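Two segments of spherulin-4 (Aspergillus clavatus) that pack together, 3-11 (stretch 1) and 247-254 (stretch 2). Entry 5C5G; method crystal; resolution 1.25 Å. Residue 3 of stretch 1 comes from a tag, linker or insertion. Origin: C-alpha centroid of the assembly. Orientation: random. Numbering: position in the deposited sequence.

Stretch 1 3-11: MMGPKSKVF
Stretch 2, residues 247-254: EFVDLMAS

The two ends of one chain meet here. Stretch 1 turns at Met4 and Gly5, is extended from Pro6 (phi/psi -57/140) onward, and becomes a strand at Lys9 to Phe11. Stretch 2 is the last part of a helix (phi -57 to -71, psi -29 to -50), followed by the C-terminus. The strand and helix axes run nearly antiparallel, at 153°, and approach to 9.3 Å. In register, Met4 CA lies 6.6 Å from Ser254 CA, and Ser8 CA lies 6.8 Å from Met252 CA. The contact buries 467 Å², summed over both sides.

No direct hydrogen bond crosses; the contact is side-chain packing plus two bridging waters. Val10 (-82/118, chi1 t) points toward the helix. Val10 CG2 sits 3.8 Å from Met252 CB and 4.4 Å from Val249 CG1. Val10 CG1 reaches Phe248 CE2 at 4.1 Å, oblique to the ring. Val10 is thus a bump set among Phe248, Val249 and, about one turn on, Met252. Phe248 is t, with chi2 60°; Val249 is t.

Met252 is the bump from the helix side. It is a selenomethionine with chi angles m, m, m. Its CB leaves sideways, but the folded chain brings the end nearer to stretch 1. Met252 CE comes 3.1 Å from Lys9 O and 3.7 Å from Ser8 CB, tight against the strand start. Lys9 itself points away. Ser8 is extended (-127/156), with chi1 m.

Met4, also selenomethionine and m, m, m, points toward stretch 2. Met4 CG is 4.0 Å from Ser254 CB and 3.8 Å from Ser254 OXT. Met4 CE lies 3.9 Å from Leu251 O and 4.5 Å from Leu251 CB; Leu251 is m, t. The Met4 backbone is at -95/-1. Gly5 follows at 81/-164, where a CB would jam against the preceding carbonyl. The tag residue Met3 points away and makes no contact with stretch 2.

Lys7 (-69/147) starts sideways with chi1 t, chi2 97°, chi3 t and chi4 m, and its end nears the helix. Lys7 CE is 3.3 Å from Met252 O and 4.2 Å from Ala253 CA. Its NZ is hydrogen-bonded elsewhere in the structure.

Water 1 accepts from Met4 N (2.9 Å) and donates to Ser254 OXT (2.7 Å). Water 2 accepts from Ser8 N (2.9 Å) and donates to Met252 O (2.7 Å). Both bridge backbone groups that do not meet directly.

Within stretch 2, Ser254 OG (chi1 m) donates a hydrogen bond to Asp250 O at 2.8 Å, tying the terminus back to the helix.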

HETATM    1  N   MSE A   3      12.136  23.028   4.151  1.00 22.37           N
HETATM    2  CA  MSE A   3      12.061  21.647   4.606  1.00 17.17           C
HETATM    3  C   MSE A   3      10.692  21.057   4.285  1.00 17.76           C
HETATM    4  O   MSE A   3       9.673  21.749   4.227  1.00 18.72           O
HETATM    5  CB  MSE A   3      12.328  21.553   6.109  1.00 17.70           C
HETATM    6  CG  MSE A   3      13.768  21.898   6.542  1.00 22.10           C
HETATM    7 SE   MSE A   3      15.169  20.741   5.750  1.00 26.15          SE
HETATM    8  CE  MSE A   3      15.651  21.955   4.303  1.00 37.14           C
HETATM    9  N   MSE A   4      10.676  19.751   4.094  1.00 14.29           N
HETATM   10  CA  MSE A   4       9.488  19.062   3.624  1.00 13.93           C
HETATM   11  C   MSE A   4       8.632  18.477   4.733  1.00 13.20           C
HETATM   12  O   MSE A   4       7.582  17.887   4.456  1.00 15.35           O
HETATM   13  CB  MSE A   4       9.898  17.954   2.672  1.00 13.92           C
HETATM   14  CG  MSE A   4      10.475  18.469   1.380  1.00 15.11           C
HETATM   15 SE   MSE A   4       9.185  19.362   0.255  1.00 17.91          SE
HETATM   16  CE  MSE A   4       8.103  17.818  -0.267  1.00 14.78           C
ATOM     17  N   GLY A   5       9.049  18.633   5.977  1.00 14.15           N
ATOM     18  CA  GLY A   5       8.270  18.100   7.081  1.00 14.51           C
ATOM     19  C   GLY A   5       8.525  16.614   7.274  1.00 13.27           C
ATOM     20  O   GLY A   5       9.517  16.052   6.790  1.00 13.41           O
ATOM     21  N   PRO A   6       7.637  15.951   8.018  1.00 13.13           N
ATOM     22  CA  PRO A   6       7.879  14.544   8.347  1.00 12.36           C
ATOM     23  C   PRO A   6       8.047  13.672   7.097  1.00 11.38           C
ATOM     24  O   PRO A   6       7.343  13.858   6.112  1.00 11.70           O
ATOM     25  CB  PRO A   6       6.617  14.138   9.103  1.00 15.84           C
ATOM     26  CG  PRO A   6       5.965  15.400   9.530  1.00 19.18           C
ATOM     27  CD  PRO A   6       6.386  16.469   8.593  1.00 14.68           C
ATOM     28  N   LYS A   7       8.992  12.747   7.157  1.00 11.66           N
ATOM     29  CA  LYS A   7       9.177  11.780   6.101  1.00 12.48           C
ATOM     30  C   LYS A   7       8.005  10.805   6.051  1.00 11.08           C
ATOM     31  O   LYS A   7       7.408  10.446   7.082  1.00 10.85           O
ATOM     32  CB  LYS A   7      10.479  11.019   6.349  1.00 16.84           C
ATOM     33  CG  LYS A   7      11.024  10.305   5.130  1.00 24.78           C
ATOM     34  CD  LYS A   7      12.109  11.131   4.435  1.00 31.99           C
ATOM     35  CE  LYS A   7      12.756  10.356   3.288  1.00 38.60           C
ATOM     36  NZ  LYS A   7      13.916   9.502   3.704  1.00 38.77           N
ATOM     37  N   SER A   8       7.704  10.375   4.839  1.00 10.14           N
ATOM     38  CA  SER A   8       6.693   9.361   4.575  1.00 10.51           C
ATOM     39  C   SER A   8       7.290   8.250   3.734  1.00 11.48           C
ATOM     40  O   SER A   8       8.273   8.441   3.003  1.00 13.34           O
ATOM     41  CB  SER A   8       5.507   9.965   3.840  1.00 10.02           C
ATOM     42  OG  SER A   8       4.867  10.939   4.655  1.00 10.34           O
ATOM     43  N   LYS A   9       6.666   7.085   3.836  1.00  9.69           N
ATOM     44  CA  LYS A   9       6.944   5.966   2.957  1.00  9.59           C
ATOM     45  C   LYS A   9       6.245   6.171   1.630  1.00  9.22           C
ATOM     46  O   LYS A   9       5.139   6.705   1.582  1.00  9.87           O
ATOM     47  CB  LYS A   9       6.436   4.683   3.589  1.00 11.03           C
ATOM     48  CG  LYS A   9       7.043   4.395   4.951  1.00 13.75           C
ATOM     49  CD  LYS A   9       6.384   3.203   5.626  1.00 17.04           C
ATOM     50  CE  LYS A   9       6.949   2.947   7.023  1.00 22.64           C
ATOM     51  NZ  LYS A   9       6.868   4.145   7.905  1.00 34.22           N
ATOM     52  N   VAL A  10       6.881   5.701   0.567  1.00  9.84           N
ATOM     53  CA  VAL A  10       6.223   5.632  -0.727  1.00  9.87           C
ATOM     54  C   VAL A  10       5.364   4.367  -0.760  1.00  9.75           C
ATOM     55  O   VAL A  10       5.882   3.253  -0.624  1.00 10.86           O
ATOM     56  CB  VAL A  10       7.245   5.631  -1.879  1.00 11.16           C
ATOM     57  CG1 VAL A  10       6.557   5.405  -3.205  1.00 12.46           C
ATOM     58  CG2 VAL A  10       8.026   6.946  -1.898  1.00 13.38           C
ATOM     59  N   PHE A  11       4.059   4.551  -0.900  1.00  9.18           N
ATOM     60  CA  PHE A  11       3.118   3.438  -0.994  1.00  9.17           C
ATOM     61  C   PHE A  11       2.909   3.139  -2.468  1.00  9.79           C
ATOM     62  O   PHE A  11       2.648   4.056  -3.254  1.00 11.18           O
ATOM     63  CB  PHE A  11       1.814   3.842  -0.345  1.00 10.12           C
ATOM     64  CG  PHE A  11       0.800   2.769  -0.342  1.00 12.04           C
ATOM     65  CD1 PHE A  11       0.891   1.710   0.540  1.00 17.88           C
ATOM     66  CD2 PHE A  11      -0.240   2.797  -1.228  1.00 13.76           C
ATOM     67  CE1 PHE A  11      -0.059   0.707   0.529  1.00 23.90           C
ATOM     68  CE2 PHE A  11      -1.184   1.801  -1.242  1.00 20.05           C
ATOM     69  CZ  PHE A  11      -1.089   0.760  -0.370  1.00 19.52           C
ATOM     70  N   GLU A 247       9.767  12.244 -10.255  1.00 12.43           N
ATOM     71  CA  GLU A 247       9.729  13.518  -9.547  1.00 13.22           C
ATOM     72  C   GLU A 247       9.031  13.359  -8.197  1.00 11.74           C
ATOM     73  O   GLU A 247       9.487  13.900  -7.196  1.00 11.93           O
ATOM     74  CB  GLU A 247       9.031  14.596 -10.384  1.00 13.11           C
ATOM     75  CG  GLU A 247       9.838  15.079 -11.574  1.00 17.78           C
ATOM     76  CD  GLU A 247       9.688  14.226 -12.830  1.00 18.81           C
ATOM     77  OE1 GLU A 247       9.090  13.133 -12.816  1.00 17.99           O
ATOM     78  OE2 GLU A 247      10.214  14.672 -13.872  1.00 24.80           O
ATOM     79  N   PHE A 248       7.924  12.629  -8.175  1.00 10.78           N
ATOM     80  CA  PHE A 248       7.234  12.341  -6.934  1.00 10.80           C
ATOM     81  C   PHE A 248       8.164  11.656  -5.934  1.00 10.10           C
ATOM     82  O   PHE A 248       8.265  12.079  -4.791  1.00 10.58           O
ATOM     83  CB  PHE A 248       5.986  11.486  -7.218  1.00 10.87           C
ATOM     84  CG  PHE A 248       5.411  10.807  -6.009  1.00  9.46           C
ATOM     85  CD1 PHE A 248       4.970  11.529  -4.918  1.00 10.37           C
ATOM     86  CD2 PHE A 248       5.336   9.434  -5.957  1.00 10.44           C
ATOM     87  CE1 PHE A 248       4.460  10.873  -3.801  1.00 11.05           C
ATOM     88  CE2 PHE A 248       4.816   8.792  -4.852  1.00 10.74           C
ATOM     89  CZ  PHE A 248       4.388   9.518  -3.776  1.00 10.44           C
ATOM     90  N   VAL A 249       8.854  10.602  -6.359  1.00 10.22           N
ATOM     91  CA  VAL A 249       9.713   9.898  -5.427  1.00 11.12           C
ATOM     92  C   VAL A 249      10.883  10.794  -4.989  1.00 11.04           C
ATOM     93  O   VAL A 249      11.278  10.767  -3.827  1.00 11.40           O
ATOM     94  CB  VAL A 249      10.177   8.551  -5.979  1.00 10.24           C
ATOM     95  CG1 VAL A 249      11.048   7.842  -4.945  1.00 12.18           C
ATOM     96  CG2 VAL A 249       8.973   7.694  -6.309  1.00 11.69           C
ATOM     97  N   ASP A 250      11.419  11.610  -5.892  1.00 11.72           N
ATOM     98  CA  ASP A 250      12.472  12.552  -5.516  1.00 13.38           C
ATOM     99  C   ASP A 250      11.991  13.482  -4.396  1.00 12.14           C
ATOM    100  O   ASP A 250      12.741  13.814  -3.481  1.00 12.78           O
ATOM    101  CB  ASP A 250      12.919  13.421  -6.710  1.00 14.20           C
ATOM    102  CG  ASP A 250      13.821  12.684  -7.697  1.00 34.80           C
ATOM    103  OD1 ASP A 250      14.287  11.567  -7.399  1.00 41.55           O
ATOM    104  OD2 ASP A 250      14.080  13.253  -8.781  1.00 39.47           O
ATOM    105  N   LEU A 251      10.744  13.921  -4.480  1.00 11.33           N
ATOM    106  CA  LEU A 251      10.199  14.811  -3.465  1.00 11.64           C
ATOM    107  C   LEU A 251       9.979  14.066  -2.158  1.00 11.25           C
ATOM    108  O   LEU A 251      10.134  14.628  -1.073  1.00 12.55           O
ATOM    109  CB  LEU A 251       8.877  15.412  -3.938  1.00 12.78           C
ATOM    110  CG  LEU A 251       9.052  16.447  -5.038  1.00 13.47           C
ATOM    111  CD1 LEU A 251       7.710  16.691  -5.713  1.00 14.16           C
ATOM    112  CD2 LEU A 251       9.633  17.749  -4.478  1.00 16.82           C
HETATM  113  N   MSE A 252       9.628  12.794  -2.243  1.00 10.43           N
HETATM  114  CA  MSE A 252       9.501  11.968  -1.050  1.00 11.16           C
HETATM  115  C   MSE A 252      10.860  11.766  -0.382  1.00 12.25           C
HETATM  116  O   MSE A 252      10.931  11.623   0.840  1.00 13.06           O
HETATM  117  CB  MSE A 252       8.819  10.640  -1.386  1.00 10.19           C
HETATM  118  CG  MSE A 252       7.381  10.855  -1.865  1.00 11.06           C
HETATM  119 SE   MSE A 252       6.145  11.219  -0.395  0.90 10.53          SE
HETATM  120  CE  MSE A 252       6.024   9.410   0.257  1.00 10.90           C
ATOM    121  N   ALA A 253      11.938  11.784  -1.170  1.00 11.77           N
ATOM    122  CA  ALA A 253      13.296  11.632  -0.666  1.00 12.87           C
ATOM    123  C   ALA A 253      13.859  12.920  -0.082  1.00 17.03           C
ATOM    124  O   ALA A 253      14.908  12.897   0.548  1.00 19.87           O
ATOM    125  CB  ALA A 253      14.206  11.157  -1.784  1.00 14.86           C
ATOM    126  N   SER A 254      13.160  14.031  -0.289  1.00 16.04           N
ATOM    127  CA  SER A 254      13.632  15.360   0.096  1.00 16.48           C
ATOM    128  C   SER A 254      13.225  15.752   1.516  1.00 16.57           C
ATOM    129  O   SER A 254      12.387  15.104   2.148  1.00 15.88           O
ATOM    130  CB  SER A 254      13.082  16.378  -0.897  1.00 18.12           C
ATOM    131  OG  SER A 254      13.597  16.128  -2.194  1.00 21.19           O
ATOM    132  OXT SER A 254      13.749  16.746   2.044  1.00 19.93           O
TER
HETATM  133  O   HOH W   1      13.115  18.119   4.285  1.00 18.47           O
HETATM  134  O   HOH W   2       8.653  11.387   2.327  1.00 13.48           O